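Local coordinates for protein adhesin (PDB 6VT2) that binds sialylated glycans through tandem sialoglycan-binding modules of a serine-rich repeat adhesin, probably to attach the bacterium to host surfaces, at residues Ile192-Ala195 / Gln196-Asp199; Ala241-Leu244 / Ala245-Ser248; Gln343-Thr346 / Ser347-Thr350; Ala358-Thr361 / Gly362-Pro365; Ile395-Asp398 / Arg399-Gln402. One frame throughout, in Å; residues are numbered along the deposited sequence. Where two conformers were deposited one is given.

Interaction 1. Residues Ile192-Ala195 / Gln196-Asp199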
loop_
_atom_site.group_PDB
_atom_site.type_symbol
_atom_site.label_atom_id
_atom_site.label_comp_id
_atom_site.label_asym_id
_atom_site.label_seq_id
_atom_site.Cartn_x
_atom_site.Cartn_y
_atom_site.Cartn_z
ATOM N N ILE A 192 -6.577 1.092 23.462
ATOM C CA ILE A 192 -7.380 0.802 22.282
ATOM C C ILE A 192 -8.040 -0.544 22.525
ATOM O O ILE A 192 -7.348 -1.536 22.755
ATOM C CB ILE A 192 -6.533 0.790 21.013
ATOM C CG1 ILE A 192 -5.741 2.081 20.856
ATOM C CG2 ILE A 192 -7.471 0.641 19.785
ATOM C CD1 ILE A 192 -4.917 2.078 19.613
ATOM N N ALA A 193 -9.374 -0.565 22.529
ATOM C CA ALA A 193 -10.120 -1.753 22.905
ATOM C C ALA A 193 -9.951 -2.823 21.858
ATOM O O ALA A 193 -9.788 -2.533 20.660
ATOM C CB ALA A 193 -11.603 -1.447 23.048
ATOM N N ALA A 194 -10.006 -4.057 22.353
ATOM C CA ALA A 194 -9.870 -5.245 21.506
ATOM C C ALA A 194 -10.814 -5.223 20.319
ATOM O O ALA A 194 -10.445 -5.651 19.227
ATOM C CB ALA A 194 -10.117 -6.495 22.330
ATOM N N ALA A 195 -12.016 -4.690 20.494
ATOM C CA ALA A 195 -12.950 -4.612 19.372
ATOM C C ALA A 195 -12.388 -3.789 18.230
ATOM O O ALA A 195 -12.749 -3.997 17.059
ATOM C CB ALA A 195 -14.284 -4.028 19.858
ATOM N N GLN A 196 -11.493 -2.850 18.527
ATOM C CA GLN A 196 -10.911 -2.040 17.474
ATOM C C GLN A 196 -9.553 -2.545 17.008
ATOM O O GLN A 196 -8.915 -1.892 16.187
ATOM C CB GLN A 196 -10.778 -0.585 17.950
ATOM C CG GLN A 196 -12.048 0.196 17.895
ATOM C CD GLN A 196 -13.110 -0.334 18.801
ATOM O OE1 GLN A 196 -12.962 -0.336 20.033
ATOM N NE2 GLN A 196 -14.205 -0.803 18.205
ATOM N N THR A 197 -9.071 -3.684 17.510
ATOM C CA THR A 197 -7.778 -4.161 17.082
ATOM C C THR A 197 -7.819 -5.526 16.426
ATOM O O THR A 197 -6.997 -5.777 15.551
ATOM C CB THR A 197 -6.799 -4.214 18.253
ATOM O OG1 THR A 197 -7.262 -5.155 19.207
ATOM C CG2 THR A 197 -6.737 -2.828 18.929
ATOM N N VAL A 198 -8.670 -6.433 16.895
ATOM C CA VAL A 198 -8.643 -7.797 16.389
ATOM C C VAL A 198 -10.049 -8.351 16.191
ATOM O O VAL A 198 -11.011 -7.960 16.855
ATOM C CB VAL A 198 -7.883 -8.748 17.321
ATOM C CG1 VAL A 198 -6.480 -8.317 17.495
ATOM C CG2 VAL A 198 -8.621 -8.802 18.671
ATOM N N ASP A 199 -10.184 -9.347 15.335
ATOM C CA ASP A 199 -11.438 -10.128 15.194
ATOM C C ASP A 199 -10.976 -11.520 14.764
ATOM O O ASP A 199 -9.861 -11.722 14.319
ATOM C CB ASP A 199 -12.531 -9.526 14.275
ATOM C CG ASP A 199 -13.962 -10.052 14.511
ATOM O OD1 ASP A 199 -14.127 -10.877 15.488
ATOM O OD2 ASP A 199 -14.774 -9.894 13.696
HETATM O O HOH W 1 -11.001 1.617 21.457
#

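Interaction 2. Residues Ala241-Leu244 / Ala245-Ser248. With A2G (2-acetamido-2-deoxy-alpha-D-galactopyranose), chain C; SIA (N-acetyl-alpha-neuraminic acid), chain B.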
loop_
_atom_site.group_PDB
_atom_site.type_symbol
_atom_site.label_atom_id
_atom_site.label_comp_id
_atom_site.label_asym_id
_atom_site.label_seq_id
_atom_site.Cartn_x
_atom_site.Cartn_y
_atom_site.Cartn_z
ATOM N N ALA A 241 -1.875 -29.552 -4.785
ATOM C CA ALA A 241 -1.738 -30.989 -4.636
ATOM C C ALA A 241 -2.383 -31.471 -3.352
ATOM O O ALA A 241 -1.849 -32.343 -2.673
ATOM C CB ALA A 241 -0.269 -31.385 -4.682
ATOM N N GLY A 242 -3.585 -30.991 -3.098
ATOM C CA GLY A 242 -4.302 -31.181 -1.822
ATOM C C GLY A 242 -4.904 -32.559 -1.637
ATOM O O GLY A 242 -5.306 -32.881 -0.570
ATOM N N ASP A 243 -5.020 -33.296 -2.704
ATOM C CA ASP A 243 -5.532 -34.679 -2.704
ATOM C C ASP A 243 -4.893 -35.447 -3.850
ATOM O O ASP A 243 -4.163 -34.874 -4.594
ATOM C CB ASP A 243 -7.032 -34.672 -2.819
ATOM C CG ASP A 243 -7.380 -33.943 -4.064
ATOM O OD1 ASP A 243 -7.399 -34.491 -5.109
ATOM O OD2 ASP A 243 -7.747 -32.803 -3.900
ATOM N N LEU A 244 -5.226 -36.717 -3.999
ATOM C CA LEU A 244 -4.513 -37.522 -4.993
ATOM C C LEU A 244 -4.807 -37.075 -6.418
ATOM O O LEU A 244 -3.887 -37.062 -7.174
ATOM C CB LEU A 244 -4.839 -38.991 -4.793
ATOM C CG LEU A 244 -4.042 -39.626 -3.678
ATOM C CD1 LEU A 244 -4.836 -40.772 -3.099
ATOM C CD2 LEU A 244 -2.683 -40.081 -4.141
ATOM N N ALA A 245 -6.058 -36.805 -6.735
ATOM C CA ALA A 245 -6.402 -36.354 -8.072
ATOM C C ALA A 245 -5.744 -35.020 -8.400
ATOM O O ALA A 245 -5.195 -34.857 -9.509
ATOM C CB ALA A 245 -7.921 -36.245 -8.204
ATOM N N ALA A 246 -5.766 -34.088 -7.475
ATOM C CA ALA A 246 -5.154 -32.764 -7.668
ATOM C C ALA A 246 -3.656 -32.936 -7.886
ATOM O O ALA A 246 -3.080 -32.315 -8.740
ATOM C CB ALA A 246 -5.426 -31.888 -6.470
ATOM N N SER A 247 -3.063 -33.729 -7.023
ATOM C CA SER A 247 -1.612 -33.948 -7.034
ATOM C C SER A 247 -1.218 -34.582 -8.356
ATOM O O SER A 247 -0.231 -34.235 -8.887
ATOM C CB SER A 247 -1.211 -34.802 -5.871
ATOM O OG SER A 247 0.143 -35.089 -5.930
ATOM N N SER A 248 -1.987 -35.551 -8.782
ATOM C CA SER A 248 -1.709 -36.225 -10.047
ATOM C C SER A 248 -1.685 -35.162 -11.136
ATOM O O SER A 248 -0.855 -35.263 -11.977
ATOM C CB SER A 248 -2.710 -37.302 -10.326
ATOM O OG SER A 248 -2.462 -37.876 -11.598
HETATM O O5 A2G C . -7.771 -40.887 -8.768
HETATM C C1 A2G C . -6.811 -40.522 -9.764
HETATM O O1 A2G C . -5.950 -39.498 -9.248
HETATM C C2 A2G C . -7.529 -40.034 -11.023
HETATM N N2 A2G C . -6.481 -39.466 -11.862
HETATM C C3 A2G C . -8.526 -38.923 -10.711
HETATM O O3 A2G C . -9.308 -38.605 -11.868
HETATM C C4 A2G C . -9.468 -39.400 -9.619
HETATM O O4 A2G C . -10.197 -40.524 -10.117
HETATM C C5 A2G C . -8.658 -39.827 -8.401
HETATM C C6 A2G C . -9.559 -40.286 -7.263
HETATM O O6 A2G C . -8.742 -40.836 -6.223
HETATM C C7 A2G C . -6.188 -40.082 -13.006
HETATM O O7 A2G C . -6.782 -41.091 -13.347
HETATM C C8 A2G C . -5.100 -39.475 -13.845
HETATM C C1 SIA B . -8.881 -33.758 -16.371
HETATM C C2 SIA B . -8.854 -35.328 -16.630
HETATM C C3 SIA B . -9.314 -35.744 -18.035
HETATM C C4 SIA B . -8.385 -35.215 -19.126
HETATM C C5 SIA B . -6.938 -35.653 -18.871
HETATM C C6 SIA B . -6.521 -35.335 -17.413
HETATM C C7 SIA B . -5.191 -35.991 -16.991
HETATM C C8 SIA B . -5.025 -35.878 -15.456
HETATM C C9 SIA B . -3.623 -36.269 -15.009
HETATM C C10 SIA B . -5.274 -35.584 -20.713
HETATM C C11 SIA B . -4.411 -34.691 -21.611
HETATM N N5 SIA B . -6.048 -34.952 -19.797
HETATM O O1A SIA B . -7.917 -33.336 -15.671
HETATM O O1B SIA B . -9.841 -33.114 -16.843
HETATM O O4 SIA B . -8.748 -35.694 -20.433
HETATM O O6 SIA B . -7.479 -35.823 -16.474
HETATM O O7 SIA B . -5.145 -37.338 -17.442
HETATM O O8 SIA B . -5.365 -34.564 -15.007
HETATM O O9 SIA B . -3.600 -36.432 -13.588
HETATM O O10 SIA B . -5.263 -36.803 -20.825
#

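Interaction 3. Residues Gln343-Thr346 / Ser347-Thr350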
loop_
_atom_site.group_PDB
_atom_site.type_symbol
_atom_site.label_atom_id
_atom_site.label_comp_id
_atom_site.label_asym_id
_atom_site.label_seq_id
_atom_site.Cartn_x
_atom_site.Cartn_y
_atom_site.Cartn_z
ATOM N N GLN A 343 -5.390 -28.190 -62.940
ATOM C CA GLN A 343 -4.093 -28.804 -62.719
ATOM C C GLN A 343 -3.048 -27.723 -62.903
ATOM O O GLN A 343 -2.625 -27.415 -64.031
ATOM C CB GLN A 343 -3.841 -29.971 -63.657
ATOM C CG GLN A 343 -2.494 -30.617 -63.467
ATOM C CD GLN A 343 -2.369 -31.217 -62.063
ATOM O OE1 GLN A 343 -3.007 -32.224 -61.772
ATOM N NE2 GLN A 343 -1.577 -30.584 -61.197
ATOM N N LEU A 344 -2.569 -27.185 -61.802
ATOM C CA LEU A 344 -1.528 -26.184 -61.875
ATOM C C LEU A 344 -0.218 -26.871 -62.199
ATOM O O LEU A 344 -0.025 -27.952 -61.831
ATOM C CB LEU A 344 -1.403 -25.509 -60.515
ATOM C CG LEU A 344 -2.225 -24.233 -60.385
ATOM C CD1 LEU A 344 -3.692 -24.548 -60.505
ATOM C CD2 LEU A 344 -1.902 -23.547 -59.065
ATOM N N SER A 345 0.646 -26.135 -62.822
ATOM C CA SER A 345 2.007 -26.545 -63.053
ATOM C C SER A 345 2.824 -26.299 -61.797
ATOM O O SER A 345 2.467 -25.495 -60.929
ATOM C CB SER A 345 2.609 -25.788 -64.213
ATOM O OG SER A 345 2.647 -24.415 -63.935
ATOM N N THR A 346 3.998 -26.897 -61.771
ATOM C CA THR A 346 4.929 -26.626 -60.690
ATOM C C THR A 346 5.266 -25.144 -60.603
ATOM O O THR A 346 5.260 -24.558 -59.502
ATOM C CB THR A 346 6.175 -27.499 -60.899
ATOM O OG1 THR A 346 5.782 -28.860 -60.868
ATOM C CG2 THR A 346 7.189 -27.254 -59.797
ATOM N N SER A 347 5.488 -24.486 -61.745
ATOM C CA SER A 347 5.821 -23.075 -61.646
ATOM C C SER A 347 4.647 -22.263 -61.091
ATOM O O SER A 347 4.861 -21.285 -60.354
ATOM C CB SER A 347 6.276 -22.516 -62.998
ATOM O OG SER A 347 5.263 -22.649 -63.951
ATOM N N GLU A 348 3.415 -22.618 -61.460
ATOM C CA GLU A 348 2.290 -21.877 -60.931
ATOM C C GLU A 348 2.156 -22.079 -59.431
ATOM O O GLU A 348 1.883 -21.131 -58.696
ATOM C CB GLU A 348 1.033 -22.290 -61.671
ATOM C CG GLU A 348 0.946 -21.723 -63.126
ATOM C CD GLU A 348 0.026 -22.553 -64.020
ATOM O OE1 GLU A 348 -0.206 -22.122 -65.190
ATOM O OE2 GLU A 348 -0.548 -23.576 -63.571
ATOM N N LYS A 349 2.357 -23.309 -58.974
ATOM C CA LYS A 349 2.322 -23.592 -57.543
ATOM C C LYS A 349 3.403 -22.820 -56.821
ATOM O O LYS A 349 3.160 -22.264 -55.750
ATOM C CB LYS A 349 2.490 -25.081 -57.312
ATOM C CG LYS A 349 1.334 -25.907 -57.702
ATOM C CD LYS A 349 1.594 -27.437 -57.530
ATOM C CE LYS A 349 0.374 -28.216 -57.824
ATOM N NZ LYS A 349 0.657 -29.647 -57.704
ATOM N N THR A 350 4.607 -22.807 -57.359
ATOM C CA THR A 350 5.690 -22.044 -56.750
ATOM C C THR A 350 5.361 -20.574 -56.642
ATOM O O THR A 350 5.619 -19.951 -55.600
ATOM C CB THR A 350 6.959 -22.257 -57.570
ATOM O OG1 THR A 350 7.227 -23.663 -57.573
ATOM C CG2 THR A 350 8.100 -21.560 -56.936
HETATM O O HOH W 2 -2.010 -24.814 -65.298
HETATM O O HOH W 3 2.230 -29.905 -60.690
HETATM O O HOH W 4 2.721 -23.489 -66.300
#

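Interaction 4. Residues Ala358-Thr361 / Gly362-Pro365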
loop_
_atom_site.group_PDB
_atom_site.type_symbol
_atom_site.label_atom_id
_atom_site.label_comp_id
_atom_site.label_asym_id
_atom_site.label_seq_id
_atom_site.Cartn_x
_atom_site.Cartn_y
_atom_site.Cartn_z
ATOM N N ALA A 358 4.798 -14.317 -48.763
ATOM C CA ALA A 358 5.038 -12.885 -48.612
ATOM C C ALA A 358 3.903 -12.207 -47.867
ATOM O O ALA A 358 4.134 -11.247 -47.137
ATOM C CB ALA A 358 5.223 -12.219 -49.975
ATOM N N ALA A 359 2.667 -12.651 -48.081
ATOM C CA ALA A 359 1.508 -12.027 -47.469
ATOM C C ALA A 359 1.382 -12.355 -45.995
ATOM O O ALA A 359 0.531 -11.760 -45.306
ATOM C CB ALA A 359 0.233 -12.464 -48.183
ATOM N N ASN A 360 2.167 -13.298 -45.524
ATOM C CA ASN A 360 1.953 -13.793 -44.188
ATOM C C ASN A 360 3.167 -13.686 -43.299
ATOM O O ASN A 360 3.075 -14.058 -42.126
ATOM C CB ASN A 360 1.466 -15.226 -44.219
ATOM C CG ASN A 360 0.044 -15.268 -44.552
ATOM O OD1 ASN A 360 -0.748 -14.920 -43.724
ATOM N ND2 ASN A 360 -0.295 -15.543 -45.832
ATOM N N THR A 361 4.292 -13.183 -43.790
ATOM C CA THR A 361 5.397 -12.910 -42.879
ATOM C C THR A 361 4.959 -11.880 -41.830
ATOM O O THR A 361 4.259 -10.907 -42.125
ATOM C CB THR A 361 6.622 -12.444 -43.653
ATOM O OG1 THR A 361 6.277 -11.369 -44.522
ATOM C CG2 THR A 361 7.168 -13.585 -44.519
ATOM N N GLY A 362 5.289 -12.151 -40.559
ATOM C CA GLY A 362 4.812 -11.313 -39.484
ATOM C C GLY A 362 3.429 -11.629 -38.975
ATOM O O GLY A 362 3.032 -11.074 -37.942
ATOM N N ASN A 363 2.700 -12.531 -39.637
ATOM C CA ASN A 363 1.373 -12.940 -39.226
ATOM C C ASN A 363 1.358 -14.384 -38.759
ATOM O O ASN A 363 1.050 -14.653 -37.613
ATOM C CB ASN A 363 0.422 -12.752 -40.403
ATOM C CG ASN A 363 -0.951 -13.254 -40.118
ATOM O OD1 ASN A 363 -1.478 -13.066 -39.026
ATOM N ND2 ASN A 363 -1.538 -13.953 -41.081
ATOM N N LEU A 364 1.677 -15.308 -39.621
ATOM C CA LEU A 364 1.745 -16.719 -39.274
ATOM C C LEU A 364 3.107 -17.051 -38.726
ATOM O O LEU A 364 4.052 -16.305 -38.937
ATOM C CB LEU A 364 1.475 -17.555 -40.506
ATOM C CG LEU A 364 0.164 -17.232 -41.200
ATOM C CD1 LEU A 364 -0.024 -18.124 -42.405
ATOM C CD2 LEU A 364 -0.948 -17.301 -40.241
ATOM N N PRO A 365 3.222 -18.193 -38.051
ATOM C CA PRO A 365 4.523 -18.646 -37.569
ATOM C C PRO A 365 5.514 -18.712 -38.704
ATOM O O PRO A 365 5.156 -19.025 -39.837
ATOM C CB PRO A 365 4.225 -20.016 -36.966
ATOM C CG PRO A 365 2.816 -19.919 -36.558
ATOM C CD PRO A 365 2.133 -19.084 -37.614
#

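Interaction 5. Residues Ile395-Asp398 / Arg399-Gln402. With SO4 (sulfate ion), chain K.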
loop_
_atom_site.group_PDB
_atom_site.type_symbol
_atom_site.label_atom_id
_atom_site.label_comp_id
_atom_site.label_asym_id
_atom_site.label_seq_id
_atom_site.Cartn_x
_atom_site.Cartn_y
_atom_site.Cartn_z
ATOM N N ILE A 395 -6.478 -21.812 -47.803
ATOM C CA ILE A 395 -6.767 -20.608 -48.614
ATOM C C ILE A 395 -7.370 -21.147 -49.916
ATOM O O ILE A 395 -6.716 -21.888 -50.576
ATOM C CB ILE A 395 -5.509 -19.817 -48.875
ATOM C CG1 ILE A 395 -4.787 -19.484 -47.572
ATOM C CG2 ILE A 395 -5.767 -18.606 -49.720
ATOM C CD1 ILE A 395 -3.470 -18.870 -47.777
ATOM N N THR A 396 -8.569 -20.734 -50.249
ATOM C CA THR A 396 -9.264 -21.295 -51.417
ATOM C C THR A 396 -8.657 -20.786 -52.718
ATOM O O THR A 396 -8.091 -19.770 -52.729
ATOM C CB THR A 396 -10.761 -21.031 -51.292
ATOM O OG1 THR A 396 -10.913 -19.629 -51.164
ATOM C CG2 THR A 396 -11.344 -21.731 -50.102
ATOM N N ALA A 397 -8.859 -21.553 -53.775
ATOM C CA ALA A 397 -8.308 -21.298 -55.111
ATOM C C ALA A 397 -8.891 -20.008 -55.693
ATOM O O ALA A 397 -8.175 -19.337 -56.321
ATOM C CB ALA A 397 -8.548 -22.481 -55.992
ATOM N N ASP A 398 -10.060 -19.546 -55.265
ATOM C CA ASP A 398 -10.550 -18.238 -55.714
ATOM C C ASP A 398 -9.720 -17.099 -55.115
ATOM O O ASP A 398 -9.799 -16.039 -55.599
ATOM C CB ASP A 398 -12.045 -18.085 -55.486
ATOM C CG ASP A 398 -12.452 -18.181 -54.053
ATOM O OD1 ASP A 398 -11.623 -18.372 -53.261
ATOM O OD2 ASP A 398 -13.630 -17.982 -53.774
ATOM N N ARG A 399 -8.928 -17.345 -54.081
ATOM C CA ARG A 399 -8.059 -16.340 -53.565
ATOM C C ARG A 399 -6.656 -16.452 -54.089
ATOM O O ARG A 399 -5.833 -15.590 -53.780
ATOM C CB ARG A 399 -7.979 -16.462 -52.036
ATOM C CG ARG A 399 -9.356 -16.439 -51.372
ATOM C CD ARG A 399 -9.604 -15.159 -50.696
ATOM N NE ARG A 399 -10.862 -15.179 -49.957
ATOM C CZ ARG A 399 -11.774 -14.210 -50.011
ATOM N NH1 ARG A 399 -11.569 -13.136 -50.775
ATOM N NH2 ARG A 399 -12.889 -14.315 -49.299
ATOM N N THR A 400 -6.359 -17.450 -54.931
ATOM C CA THR A 400 -4.976 -17.617 -55.343
ATOM C C THR A 400 -4.770 -17.718 -56.838
ATOM O O THR A 400 -3.728 -17.292 -57.325
ATOM C CB THR A 400 -4.377 -18.894 -54.758
ATOM O OG1 THR A 400 -5.169 -19.994 -55.205
ATOM C CG2 THR A 400 -4.375 -18.860 -53.214
ATOM N N VAL A 401 -5.754 -18.253 -57.549
ATOM C CA VAL A 401 -5.647 -18.654 -58.947
ATOM C C VAL A 401 -6.460 -17.715 -59.817
ATOM O O VAL A 401 -7.577 -17.337 -59.442
ATOM C CB VAL A 401 -6.172 -20.093 -59.103
ATOM C CG1 VAL A 401 -6.468 -20.437 -60.524
ATOM C CG2 VAL A 401 -5.167 -21.096 -58.532
ATOM N N GLN A 402 -5.926 -17.391 -61.006
ATOM C CA GLN A 402 -6.695 -16.693 -62.046
ATOM C C GLN A 402 -6.534 -17.462 -63.362
ATOM O O GLN A 402 -5.437 -17.548 -63.906
ATOM C CB GLN A 402 -6.209 -15.271 -62.207
ATOM C CG GLN A 402 -6.900 -14.554 -63.329
ATOM C CD GLN A 402 -8.366 -14.519 -63.151
ATOM O OE1 GLN A 402 -8.901 -13.957 -62.208
ATOM N NE2 GLN A 402 -9.051 -15.195 -64.057
HETATM S S SO4 K . -12.775 -15.779 -63.580
HETATM O O1 SO4 K . -12.006 -16.972 -63.783
HETATM O O2 SO4 K . -13.754 -15.927 -62.543
HETATM O O3 SO4 K . -11.877 -14.659 -63.308
HETATM O O4 SO4 K . -13.428 -15.350 -64.815
HETATM O O HOH W 5 -12.186 -17.659 -49.438
#

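Interaction 1. Residues Ile192-Ala195 / Gln196-Asp199
Backbone hydrogen bonds span the turn where Ala193 and Ala194 meet the three residues from Gln196 to Val198. Gln196 N donates to Ala193 O at 2.7 Å, and Thr197 N to Ala194 O at 3.0 Å, the three-residue spacing of a 3-10 turn. Ala194 O is gripped a second time by Val198 N, also at 3.0 Å, a four-residue bond of alpha type that ends the turn. The two donors differ in approach: Val198 N lies nearly along the C=O axis, whereas Thr197 N comes from well above the carbonyl plane, so both fit on one oxygen.

Apolar contact lies on the inner side. Ile192 CG2 meets Thr197 CG2 at 3.6 Å and also rests on Gln196 CB. The first torsion of Thr197 (chi1 64°) sets that methyl beside its own backbone N, facing the isoleucine, and leaves OG1 for Gly178 O, which it reaches by a hydrogen bond. Val155 of helix 149-162 and Val180 of strand 180-183 pack on the same threonine.

On the outer side a bend at chi2 (64°) folds the amide of Gln196 back over the methyls of the turn, OE1 lying 3.5 Å from Ala193 CB and NE2 3.6 Å from Ala195 CB. Its polar link is a water, which accepts from Ala193 N at 2.9 Å and donates to Gln196 OE1 at 3.1 Å.

The whole is a short 3-10 turn of the first atypical Rib domain, leading from strand 189-192 into strand 198-200, which pairs in parallel with strand 139-141.

Interaction 2. Residues Ala241-Leu244 / Ala245-Ser248
Asp243 caps the helix that begins at Leu244: its OD1 accepts from Ala246 N at 2.9 Å. The first torsion (chi1 57°) holds CG between the backbone N and the carbonyl carbon, bringing the carboxylate round to the open N-H groups of the first turn. The amide meets OD1 from above the carboxylate plane, 46° out of it. The other oxygen, OD2, forms a salt bridge with Lys300, a residue of the glycan pocket, so the cap is tied to the binding site. The start of a helix would also be expected to favour the negative charge here.

Main-chain bonds continue the turn. Ser247 N donates to Asp243 O at 2.9 Å, and Ser248 N to Leu244 O, also at 2.9 Å.

Close packing brings the loop against the helix. Ala246 CB sits 3.5 Å from Asp243 OD1, beneath the capping group, while the apolar contact is that of Ala241 CB, 3.7 Å from Ser247 CB on the neighbouring flank.

Sugar contacts occupy another side of the same turn. Ser248 OG, turned away from its own backbone N (chi1 176°), is hydrogen-bonded to O9 of the sialic acid at 2.7 Å. Ala245 offers its small surface to the N-acetylgalactosamine, its CA 3.4 Å from O1 and its CB 3.7 Å from C5; the galactose touches it as well. Thr249, Gly294, Lys296 and Thr298 supply further hydrogen bonds to the sialic acid.

The arrangement is an N-capped helix start that serves as one wall of the sialoglycan pocket in the second SigLec-like domain.

Interaction 3. Residues Gln343-Thr346 / Ser347-Thr350
Ser345 and Glu348 exchange hydrogen bonds at the start of helix 346-360, and this is the tightly held part of the contact. Ser345 N donates to Glu348 OE2 at 2.9 Å, meeting it from above the carboxylate plane, 45° out of it. In return Glu348 N donates to Ser345 OG at 3.2 Å; a first torsion of 62° keeps that hydroxyl close to the backbone, over the first helical turn. The other carboxylate oxygen, OE1, accepts from Leu339 N, so both oxygens are engaged, which limits the rotation of the group.

Buried Leu344 fills the inner side. The leucine side chain slants across that of Glu348, its CG 3.7 Å from OE2, and its CB meets Lys349 CG at 3.9 Å; Val338 packs on both Leu344 and Glu348. Lys349 N closes the first turn on Ser345 O at 2.9 Å.

The solvent side relies more on water and on exposed residues. Waters reach Ser345 OG and Glu348 OE2, and another links Leu344 O to Lys349 NZ, the latter bond being weak. Exposed Thr350 gives two bonds to Thr346 O, from N at 2.8 Å and from OG1 at 2.9 Å, the hydroxyl arriving from above the carbonyl plane. Gln343 NE2 donates to Leu344 O at 3.1 Å, nearly straight (173°). The ends of Gln343 and Lys349 converge on one further acceptor, Asn374 OD1.

Reciprocal bonding of this kind is a capping box, here opening the helix of the second atypical Rib domain.

Interaction 4. Residues Ala358-Thr361 / Gly362-Pro365
Asn360 and Asn363 meet amide to amide with different first torsions. In Asn360, CG stands beside the backbone N (chi1 -78°); in Asn363 it swings opposite the backbone N (chi1 175°). Across the turn of the backbone, these torsions leave the two side chains side by side and pointing the same way, with their amide planes 28° apart. Asn363 ND2 donates to Asn360 OD1 at 2.9 Å, and the bond lies in the planes of both the donor amide and the accepting carbonyl.

The backbone turns beneath this pair, between helix 346-360 and strand 369-372 of the second atypical Rib domain. Asn360 O accepts from Asn363 N at 2.9 Å, from above its carbonyl plane, and from Leu364 N at 3.1 Å, within that plane. Gly362 lies on the way round with a positive phi, at which a CB would be jammed against Thr361 O.

Leu364 folds back across Asn360, its CD1 3.7 Å from CB and 3.6 Å from CG. Tyr370 touches both residues, and Leu364 also packs on Tyr327, a residue of the nearby calcium site.

Outside partners complete the polar accounting. Asn360 ND2 donates back to Val356 O and its OD1 also accepts from Asn330 N, which defines that amide's orientation; for Asn363 the two ND2 bonds, the second to Thr328 O, do so. The buried polar end of Asn360 is thus satisfied near the C-terminal end of the helix.

Interaction 5. Residues Ile395-Asp398 / Arg399-Gln402
Arg399 lies against Ile395 and Thr396 from its first side-chain atom outward. Its CB sits by Thr396 O and 3.9 Å from Ile395 CG2, the isoleucine crossing at about a right angle. CG rests against a pair of oxygens, both on one side of it: Asp398 OD1 at 3.5 Å and Thr396 OG1 at 3.6 Å, which are themselves hydrogen-bonded from threonine to aspartate. A bend at chi2 (-106°) then carries CD and the rest of the chain along Thr396. NE donates to a water 2.9 Å away, and that water donates on to Thr396 OG1, also at 2.9 Å. The guanidinium continues beyond, its plane turned 53° from the carboxylate of Asp398, with which it makes no salt bridge; Arg399 also touches Asn331.

Beneath the side chain, Arg399 N donates to Thr396 O at 2.9 Å, and Ala397 O accepts twice, from Thr400 N at 3.0 Å and from Val401 N at 2.9 Å. Thr400 OG1 bonds to Gly376 O, and Ile352 of helix 346-360 packs on Thr400 and Val401. At the far end Gln402 NE2 donates to a sulfate, probably from the crystallisation liquor, one of the two bonds weak.

This is a 3-10 turn between strands 392-395 and 401-403 of the second atypical Rib domain.

Interactions 1 and 5 are matching turns of 3-10 type, each joining two strands, in the two atypical Rib domains, their centres about 76 Å apart on opposite sides of the chain's centre. Interactions 3, 4 and 5 belong to the second of these domains. Interactions 3 and 4 lie at the start and near the far end of helix 346-360, centres about 21 Å apart. Interaction 5 packs on interaction 3 through Val401 CG2, 4.1 Å from Leu344 CD2, and approaches interaction 4 to about 5 Å between nearest atoms without touching. Interaction 2 alone lies in a glycan pocket, about 39 Å from interaction 1, centre to centre. The side chain of Leu364 in interaction 4 is about 7 Å from a calcium ion.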